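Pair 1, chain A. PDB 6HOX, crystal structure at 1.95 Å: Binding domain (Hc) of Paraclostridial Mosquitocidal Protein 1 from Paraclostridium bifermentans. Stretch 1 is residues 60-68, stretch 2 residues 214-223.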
# COMPACT_ATOMS: atom_id res chain seq x y z
N SER A 60 -7.31 -6.38 9.46
CA SER A 60 -8.41 -7.32 9.37
C SER A 60 -9.15 -7.09 8.03
O SER A 60 -8.55 -6.66 7.05
CB SER A 60 -9.31 -7.19 10.59
OG SER A 60 -10.00 -8.41 10.83
N LYS A 61 -10.47 -7.33 8.00
CA LYS A 61 -11.17 -7.59 6.75
C LYS A 61 -11.51 -6.28 6.03
O LYS A 61 -11.61 -5.21 6.62
CB LYS A 61 -12.43 -8.42 7.04
CG LYS A 61 -12.17 -9.75 7.72
CD LYS A 61 -11.65 -10.82 6.78
CE LYS A 61 -11.58 -12.18 7.44
NZ LYS A 61 -10.88 -13.19 6.60
N THR A 62 -11.70 -6.39 4.72
CA THR A 62 -12.05 -5.26 3.89
C THR A 62 -13.14 -5.66 2.90
O THR A 62 -13.30 -6.83 2.55
CB THR A 62 -10.81 -4.70 3.18
OG1 THR A 62 -11.14 -3.45 2.58
CG2 THR A 62 -10.25 -5.65 2.15
N ILE A 63 -13.88 -4.66 2.44
CA ILE A 63 -14.83 -4.81 1.39
C ILE A 63 -14.09 -4.98 0.06
O ILE A 63 -13.07 -4.32 -0.19
CB ILE A 63 -15.77 -3.59 1.34
CG1 ILE A 63 -16.65 -3.51 2.59
CG2 ILE A 63 -16.57 -3.60 0.04
CD1 ILE A 63 -17.15 -2.12 2.91
N ARG A 64 -14.62 -5.87 -0.77
CA ARG A 64 -14.19 -6.04 -2.14
C ARG A 64 -15.40 -5.88 -3.07
O ARG A 64 -16.41 -6.58 -2.90
CB ARG A 64 -13.52 -7.40 -2.33
CG ARG A 64 -13.26 -7.73 -3.79
CD ARG A 64 -12.50 -9.04 -4.01
NE ARG A 64 -12.46 -9.44 -5.41
CZ ARG A 64 -11.53 -10.21 -5.97
NH1 ARG A 64 -10.49 -10.62 -5.27
NH2 ARG A 64 -11.67 -10.58 -7.23
N LEU A 65 -15.29 -4.96 -4.03
CA LEU A 65 -16.27 -4.73 -5.09
C LEU A 65 -15.74 -5.29 -6.41
O LEU A 65 -14.66 -4.93 -6.83
CB LEU A 65 -16.49 -3.23 -5.22
CG LEU A 65 -17.13 -2.53 -4.02
CD1 LEU A 65 -17.28 -1.04 -4.28
CD2 LEU A 65 -18.48 -3.13 -3.69
N ASN A 66 -16.55 -6.12 -7.06
CA ASN A 66 -16.27 -6.79 -8.32
C ASN A 66 -17.07 -6.12 -9.43
O ASN A 66 -17.94 -5.30 -9.16
CB ASN A 66 -16.59 -8.29 -8.24
CG ASN A 66 -15.69 -9.00 -7.25
OD1 ASN A 66 -14.50 -8.70 -7.17
ND2 ASN A 66 -16.25 -9.93 -6.49
N SER A 67 -16.80 -6.49 -10.69
CA SER A 67 -17.43 -5.87 -11.85
C SER A 67 -18.71 -6.63 -12.25
O SER A 67 -18.83 -7.08 -13.39
CB SER A 67 -16.46 -5.78 -12.99
OG SER A 67 -15.46 -4.82 -12.72
N ASN A 68 -19.62 -6.81 -11.30
CA ASN A 68 -20.95 -7.37 -11.62
C ASN A 68 -22.02 -6.57 -10.87
O ASN A 68 -21.71 -5.85 -9.90
CB ASN A 68 -21.06 -8.86 -11.29
CG ASN A 68 -20.91 -9.11 -9.81
OD1 ASN A 68 -21.85 -8.90 -9.04
ND2 ASN A 68 -19.72 -9.54 -9.40
N ASN A 214 -13.58 -3.32 -18.64
CA ASN A 214 -12.70 -4.36 -18.05
C ASN A 214 -13.40 -4.97 -16.84
O ASN A 214 -13.32 -4.44 -15.74
CB ASN A 214 -11.32 -3.81 -17.64
CG ASN A 214 -10.49 -4.84 -16.89
OD1 ASN A 214 -10.83 -6.01 -16.88
ND2 ASN A 214 -9.43 -4.40 -16.23
N LYS A 215 -14.03 -6.13 -17.04
CA LYS A 215 -14.87 -6.76 -16.03
C LYS A 215 -14.05 -7.64 -15.09
O LYS A 215 -14.61 -8.27 -14.21
CB LYS A 215 -15.98 -7.57 -16.71
CG LYS A 215 -16.92 -6.76 -17.59
CD LYS A 215 -17.54 -5.56 -16.92
CE LYS A 215 -18.77 -5.05 -17.66
NZ LYS A 215 -19.18 -3.72 -17.16
N ASN A 216 -12.74 -7.72 -15.31
CA ASN A 216 -11.85 -8.34 -14.35
C ASN A 216 -11.51 -7.35 -13.24
O ASN A 216 -10.96 -7.74 -12.23
CB ASN A 216 -10.62 -8.89 -15.06
CG ASN A 216 -10.97 -10.00 -16.03
OD1 ASN A 216 -11.60 -10.98 -15.65
ND2 ASN A 216 -10.61 -9.84 -17.29
N GLN A 217 -11.83 -6.06 -13.41
CA GLN A 217 -11.52 -5.05 -12.40
C GLN A 217 -12.28 -5.35 -11.11
O GLN A 217 -13.44 -5.80 -11.11
CB GLN A 217 -11.85 -3.65 -12.90
CG GLN A 217 -11.36 -2.52 -11.99
CD GLN A 217 -9.86 -2.49 -11.79
OE1 GLN A 217 -9.26 -3.47 -11.34
NE2 GLN A 217 -9.26 -1.34 -12.03
N PHE A 218 -11.58 -5.12 -9.99
CA PHE A 218 -12.14 -5.24 -8.66
C PHE A 218 -11.39 -4.26 -7.76
O PHE A 218 -10.21 -3.96 -7.98
CB PHE A 218 -12.05 -6.68 -8.15
CG PHE A 218 -10.64 -7.18 -7.86
CD1 PHE A 218 -9.82 -7.64 -8.87
CD2 PHE A 218 -10.14 -7.18 -6.57
CE1 PHE A 218 -8.53 -8.09 -8.60
CE2 PHE A 218 -8.87 -7.65 -6.28
CZ PHE A 218 -8.06 -8.10 -7.31
N ILE A 219 -12.07 -3.76 -6.74
CA ILE A 219 -11.47 -2.78 -5.86
C ILE A 219 -11.67 -3.25 -4.42
O ILE A 219 -12.70 -3.81 -4.10
CB ILE A 219 -12.10 -1.39 -6.09
CG1 ILE A 219 -11.97 -0.94 -7.54
CG2 ILE A 219 -11.54 -0.37 -5.12
CD1 ILE A 219 -10.58 -0.61 -7.96
N ARG A 220 -10.68 -2.99 -3.57
CA ARG A 220 -10.83 -3.19 -2.15
C ARG A 220 -10.87 -1.81 -1.49
O ARG A 220 -10.06 -0.92 -1.82
CB ARG A 220 -9.74 -4.15 -1.65
CG ARG A 220 -9.98 -5.57 -2.13
CD ARG A 220 -8.76 -6.46 -2.08
NE ARG A 220 -7.81 -6.16 -3.13
CZ ARG A 220 -6.72 -6.87 -3.38
NH1 ARG A 220 -6.46 -7.96 -2.66
NH2 ARG A 220 -5.90 -6.51 -4.36
N LEU A 221 -11.82 -1.65 -0.57
CA LEU A 221 -12.20 -0.34 -0.01
C LEU A 221 -12.45 -0.49 1.49
O LEU A 221 -13.18 -1.40 1.91
CB LEU A 221 -13.44 0.13 -0.78
CG LEU A 221 -13.88 1.58 -0.59
CD1 LEU A 221 -12.89 2.55 -1.24
CD2 LEU A 221 -15.28 1.77 -1.17
N ASP A 222 -11.84 0.38 2.30
CA ASP A 222 -11.96 0.27 3.74
C ASP A 222 -11.97 1.67 4.39
O ASP A 222 -11.32 2.60 3.94
CB ASP A 222 -10.86 -0.63 4.32
CG ASP A 222 -11.16 -1.10 5.74
OD1 ASP A 222 -12.37 -1.22 6.07
OD2 ASP A 222 -10.20 -1.31 6.52
N GLN A 223 -12.71 1.78 5.50
CA GLN A 223 -12.79 3.00 6.29
C GLN A 223 -13.18 4.18 5.37
O GLN A 223 -12.51 5.23 5.37
CB GLN A 223 -11.48 3.28 7.03
CG GLN A 223 -10.99 2.12 7.91
CD GLN A 223 -11.96 1.82 9.03
OE1 GLN A 223 -12.51 0.73 9.14
NE2 GLN A 223 -12.22 2.82 9.85
O HOH W 1 -8.76 -3.74 5.86
O HOH W 2 -13.24 -2.87 7.86
O HOH W 3 -14.13 -2.28 4.16
O HOH W 4 -14.70 -8.18 -11.24

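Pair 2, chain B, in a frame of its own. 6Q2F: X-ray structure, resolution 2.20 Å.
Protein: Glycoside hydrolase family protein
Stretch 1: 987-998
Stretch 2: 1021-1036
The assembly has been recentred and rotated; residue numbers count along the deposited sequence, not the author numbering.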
# COMPACT_ATOMS: atom_id res chain seq x y z
N THR B 987 -3.60 48.05 11.57
CA THR B 987 -3.28 47.38 10.32
C THR B 987 -1.95 47.92 9.84
O THR B 987 -1.79 49.14 9.71
CB THR B 987 -4.37 47.61 9.27
OG1 THR B 987 -5.57 46.92 9.66
CG2 THR B 987 -3.90 47.11 7.90
N LEU B 988 -0.99 47.05 9.58
CA LEU B 988 0.28 47.52 9.10
C LEU B 988 0.22 47.71 7.61
O LEU B 988 0.75 46.94 6.87
CB LEU B 988 1.38 46.57 9.47
CG LEU B 988 1.50 46.33 10.95
CD1 LEU B 988 2.80 45.67 11.28
CD2 LEU B 988 1.38 47.60 11.74
N ASP B 989 -0.48 48.75 7.19
CA ASP B 989 -0.64 49.13 5.81
C ASP B 989 0.52 50.08 5.57
O ASP B 989 1.43 50.13 6.37
CB ASP B 989 -1.96 49.84 5.60
CG ASP B 989 -2.16 50.99 6.55
OD1 ASP B 989 -1.28 51.27 7.34
OD2 ASP B 989 -3.21 51.62 6.50
N GLY B 990 0.49 50.82 4.48
CA GLY B 990 1.59 51.72 4.22
C GLY B 990 2.70 51.05 3.46
O GLY B 990 2.50 50.02 2.86
N ALA B 991 3.86 51.67 3.49
CA ALA B 991 5.00 51.24 2.70
C ALA B 991 5.78 50.10 3.35
O ALA B 991 5.97 50.07 4.57
CB ALA B 991 5.95 52.42 2.45
N TRP B 992 6.26 49.18 2.52
CA TRP B 992 7.16 48.12 2.96
C TRP B 992 8.39 48.10 2.07
O TRP B 992 8.30 48.32 0.86
CB TRP B 992 6.49 46.75 2.91
CG TRP B 992 5.36 46.54 3.84
CD1 TRP B 992 4.12 47.09 3.78
CD2 TRP B 992 5.36 45.67 4.98
NE1 TRP B 992 3.34 46.63 4.82
CE2 TRP B 992 4.08 45.75 5.56
CE3 TRP B 992 6.31 44.83 5.56
CZ2 TRP B 992 3.73 45.03 6.69
CZ3 TRP B 992 5.97 44.12 6.68
CH2 TRP B 992 4.69 44.22 7.24
N GLN B 993 9.54 47.82 2.69
CA GLN B 993 10.74 47.47 1.94
C GLN B 993 10.71 45.98 1.65
O GLN B 993 10.36 45.18 2.53
CB GLN B 993 12.00 47.81 2.74
CG GLN B 993 11.99 49.21 3.34
CD GLN B 993 11.51 50.26 2.36
OE1 GLN B 993 12.01 50.34 1.24
NE2 GLN B 993 10.52 51.04 2.77
N VAL B 994 11.05 45.61 0.42
CA VAL B 994 11.15 44.22 0.02
C VAL B 994 12.53 43.98 -0.58
O VAL B 994 12.91 44.67 -1.53
CB VAL B 994 10.06 43.84 -0.98
CG1 VAL B 994 10.04 42.32 -1.16
CG2 VAL B 994 8.71 44.34 -0.52
N ALA B 995 13.25 42.99 -0.06
CA ALA B 995 14.53 42.59 -0.62
C ALA B 995 14.41 41.17 -1.13
O ALA B 995 13.83 40.32 -0.45
CB ALA B 995 15.66 42.71 0.41
N PHE B 996 14.95 40.91 -2.32
CA PHE B 996 14.78 39.63 -2.97
C PHE B 996 16.07 38.82 -2.94
O PHE B 996 17.16 39.35 -3.18
CB PHE B 996 14.32 39.82 -4.41
CG PHE B 996 12.93 40.35 -4.53
CD1 PHE B 996 11.85 39.50 -4.47
CD2 PHE B 996 12.70 41.71 -4.72
CE1 PHE B 996 10.56 39.97 -4.59
CE2 PHE B 996 11.40 42.20 -4.83
CZ PHE B 996 10.33 41.33 -4.77
N GLN B 997 15.93 37.54 -2.61
CA GLN B 997 17.02 36.58 -2.72
C GLN B 997 17.76 36.74 -4.04
O GLN B 997 17.15 36.80 -5.11
CB GLN B 997 16.46 35.17 -2.60
CG GLN B 997 17.52 34.14 -2.48
CD GLN B 997 16.95 32.78 -2.04
OE1 GLN B 997 15.75 32.53 -2.12
NE2 GLN B 997 17.83 31.91 -1.58
N ALA B 998 19.09 36.78 -3.95
CA ALA B 998 19.92 37.07 -5.10
C ALA B 998 19.92 35.90 -6.08
O ALA B 998 19.62 34.75 -5.73
CB ALA B 998 21.35 37.39 -4.67
N GLY B 1021 10.65 40.42 -13.25
CA GLY B 1021 11.54 39.82 -12.27
C GLY B 1021 10.91 39.67 -10.90
O GLY B 1021 11.28 38.77 -10.14
N VAL B 1022 9.95 40.54 -10.57
CA VAL B 1022 9.17 40.39 -9.34
C VAL B 1022 8.00 39.43 -9.56
O VAL B 1022 7.75 38.53 -8.75
CB VAL B 1022 8.68 41.76 -8.84
CG1 VAL B 1022 7.72 41.60 -7.68
CG2 VAL B 1022 9.86 42.64 -8.42
N LYS B 1023 7.30 39.60 -10.69
CA LYS B 1023 6.14 38.77 -11.01
C LYS B 1023 6.46 37.28 -10.92
O LYS B 1023 5.70 36.50 -10.34
CB LYS B 1023 5.65 39.13 -12.42
CG LYS B 1023 4.53 38.28 -13.00
CD LYS B 1023 4.10 38.84 -14.36
CE LYS B 1023 3.00 38.01 -15.01
NZ LYS B 1023 1.79 37.92 -14.15
N TYR B 1024 7.59 36.88 -11.49
CA TYR B 1024 7.94 35.47 -11.61
C TYR B 1024 8.92 35.03 -10.53
O TYR B 1024 9.52 33.97 -10.66
CB TYR B 1024 8.51 35.21 -13.00
CG TYR B 1024 7.52 35.45 -14.11
CD1 TYR B 1024 6.35 34.69 -14.21
CD2 TYR B 1024 7.74 36.43 -15.08
CE1 TYR B 1024 5.44 34.90 -15.23
CE2 TYR B 1024 6.83 36.65 -16.11
CZ TYR B 1024 5.69 35.87 -16.18
OH TYR B 1024 4.77 36.07 -17.20
N PHE B 1025 9.07 35.80 -9.47
CA PHE B 1025 10.07 35.47 -8.46
C PHE B 1025 9.69 34.19 -7.71
O PHE B 1025 8.54 34.01 -7.29
CB PHE B 1025 10.23 36.62 -7.47
CG PHE B 1025 11.10 36.29 -6.29
CD1 PHE B 1025 12.49 36.24 -6.42
CD2 PHE B 1025 10.54 36.01 -5.05
CE1 PHE B 1025 13.29 35.95 -5.34
CE2 PHE B 1025 11.35 35.71 -3.96
CZ PHE B 1025 12.72 35.68 -4.11
N SER B 1026 10.67 33.30 -7.57
CA SER B 1026 10.60 32.13 -6.70
C SER B 1026 11.78 32.19 -5.75
O SER B 1026 12.93 32.31 -6.19
CB SER B 1026 10.64 30.82 -7.51
OG SER B 1026 9.42 30.60 -8.21
N GLY B 1027 11.52 32.13 -4.46
CA GLY B 1027 12.59 32.20 -3.49
C GLY B 1027 12.10 32.86 -2.22
O GLY B 1027 10.93 32.76 -1.87
N ILE B 1028 13.02 33.54 -1.53
CA ILE B 1028 12.71 34.20 -0.27
C ILE B 1028 12.73 35.71 -0.50
O ILE B 1028 13.77 36.28 -0.85
CB ILE B 1028 13.70 33.80 0.84
CG1 ILE B 1028 13.72 32.27 1.02
CG2 ILE B 1028 13.33 34.46 2.14
CD1 ILE B 1028 14.68 31.80 2.10
N ALA B 1029 11.58 36.34 -0.31
CA ALA B 1029 11.47 37.80 -0.32
C ALA B 1029 11.40 38.29 1.12
O ALA B 1029 10.58 37.79 1.90
CB ALA B 1029 10.25 38.25 -1.11
N THR B 1030 12.24 39.25 1.47
CA THR B 1030 12.34 39.75 2.84
C THR B 1030 11.64 41.11 2.94
O THR B 1030 12.10 42.10 2.36
CB THR B 1030 13.81 39.86 3.26
OG1 THR B 1030 14.40 38.55 3.26
CG2 THR B 1030 13.92 40.46 4.66
N TYR B 1031 10.53 41.14 3.66
CA TYR B 1031 9.77 42.36 3.86
C TYR B 1031 10.19 43.04 5.15
O TYR B 1031 10.39 42.39 6.18
CB TYR B 1031 8.27 42.07 3.90
CG TYR B 1031 7.63 41.65 2.60
CD1 TYR B 1031 7.86 40.38 2.06
CD2 TYR B 1031 6.75 42.50 1.93
CE1 TYR B 1031 7.25 39.98 0.87
CE2 TYR B 1031 6.13 42.10 0.75
CZ TYR B 1031 6.39 40.84 0.22
OH TYR B 1031 5.77 40.45 -0.94
N SER B 1032 10.28 44.37 5.10
CA SER B 1032 10.93 45.18 6.12
C SER B 1032 10.07 46.40 6.39
O SER B 1032 9.53 46.99 5.46
CB SER B 1032 12.32 45.64 5.65
OG SER B 1032 12.95 46.47 6.61
N ARG B 1033 9.99 46.78 7.67
CA ARG B 1033 9.11 47.85 8.11
C ARG B 1033 9.33 48.05 9.60
O ARG B 1033 9.83 47.15 10.30
CB ARG B 1033 7.64 47.46 7.85
CG ARG B 1033 6.63 48.57 7.92
CD ARG B 1033 5.24 47.94 8.02
NE ARG B 1033 4.16 48.91 7.88
CZ ARG B 1033 3.86 49.82 8.79
NH1 ARG B 1033 4.57 49.90 9.90
NH2 ARG B 1033 2.84 50.65 8.60
N ASN B 1034 8.97 49.24 10.09
CA ASN B 1034 8.83 49.53 11.51
C ASN B 1034 7.36 49.65 11.88
O ASN B 1034 6.50 49.85 11.02
CB ASN B 1034 9.55 50.83 11.89
CG ASN B 1034 11.05 50.71 11.76
OD1 ASN B 1034 11.64 49.72 12.19
ND2 ASN B 1034 11.67 51.70 11.15
N PHE B 1035 7.08 49.55 13.18
CA PHE B 1035 5.72 49.70 13.67
C PHE B 1035 5.77 50.04 15.16
O PHE B 1035 6.69 49.64 15.87
CB PHE B 1035 4.88 48.44 13.40
CG PHE B 1035 5.27 47.23 14.21
CD1 PHE B 1035 6.34 46.44 13.84
CD2 PHE B 1035 4.52 46.86 15.31
CE1 PHE B 1035 6.68 45.30 14.57
CE2 PHE B 1035 4.84 45.71 16.04
CZ PHE B 1035 5.93 44.94 15.67
N ARG B 1036 4.76 50.78 15.61
CA ARG B 1036 4.70 51.29 16.98
C ARG B 1036 3.82 50.40 17.84
O ARG B 1036 2.78 49.91 17.39
CB ARG B 1036 4.20 52.74 17.03
CG ARG B 1036 3.69 53.18 18.42
CD ARG B 1036 3.86 54.70 18.74
NE ARG B 1036 2.61 55.45 18.77
CZ ARG B 1036 2.08 56.05 19.84
NH1 ARG B 1036 2.67 56.03 21.03
NH2 ARG B 1036 0.96 56.72 19.72
O HOH W 5 15.33 37.76 1.04

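Both pairs are built on two neighbouring antiparallel strands whose N-to-C directions diverge by 155°, with axes approaching to 4.6 Å in pair 1 and 4.5 Å in pair 2. Fourteen central residues superpose with an RMSD of 0.6 Å, and the register is preserved: Ile A63 opposite Leu A221 matches Gln B993 opposite Ser B1032, and Leu A65 opposite Ile A219 matches Ala B995 opposite Thr B1030. Each of these is a hydrogen-bonded pair. In pair 1, Leu A65 N to Ile A219 O and Ile A219 N to Leu A65 O both measure 2.8 Å; in pair 2, Ala B995 N lies 2.8 Å from Thr B1030 O and Thr B1030 N 2.7 Å from Ala B995 O. The next rung is less even in pair 1, where Leu A221 N donates to Ile A63 O at 3.0 Å but the return bond from Ile A63 N to Leu A221 O is weak at 3.4 Å. A water bridges these last two atoms and also donates to Asp A222 OD1. The equivalent bond in pair 2, Gln B993 N to Ser B1032 O, is 2.9 Å.

The side chains on this scaffold differ sharply. On one face, pair 1 carries Arg A64 and Arg A220, where pair 2 has Val B994 and Tyr B1031. The extended Arg A64 reaches diagonally to Phe A218 and lays its guanidinium flat on the ring, with CZ 3.7 Å from the Phe A218 centroid. Asn A66 steadies it, accepting a hydrogen bond at OD1 from Arg A64 NE at 2.8 Å. In pair 2 this face is apolar: Val B994 CG1 sits over the Tyr B1031 ring, 4.1 Å from its centroid. Phe B996, matching Asn A66, packs its CE1 3.9 Å from CB of Ala B1029, the small counterpart of Phe A218, and turns its edge to the face of Phe B1025.

On the opposite face, the aliphatic Ile A63, Leu A65, Ile A219 and Leu A221 give way to Gln B993, Ala B995, Thr B1030 and Ser B1032.

The ends are closed differently too. Ser A67 OG donates to Gln A217 O at 2.8 Å, whereas at the matching positions the longer Gln B997 accepts through OE1 from Ile B1028 N at 3.0 Å. At the other end, Arg B1033, matching Asp A222, lays its CD 3.6 Å from the centroid of the Trp B992 six-membered ring and donates from NH2 to Asp B989 O at 2.7 Å.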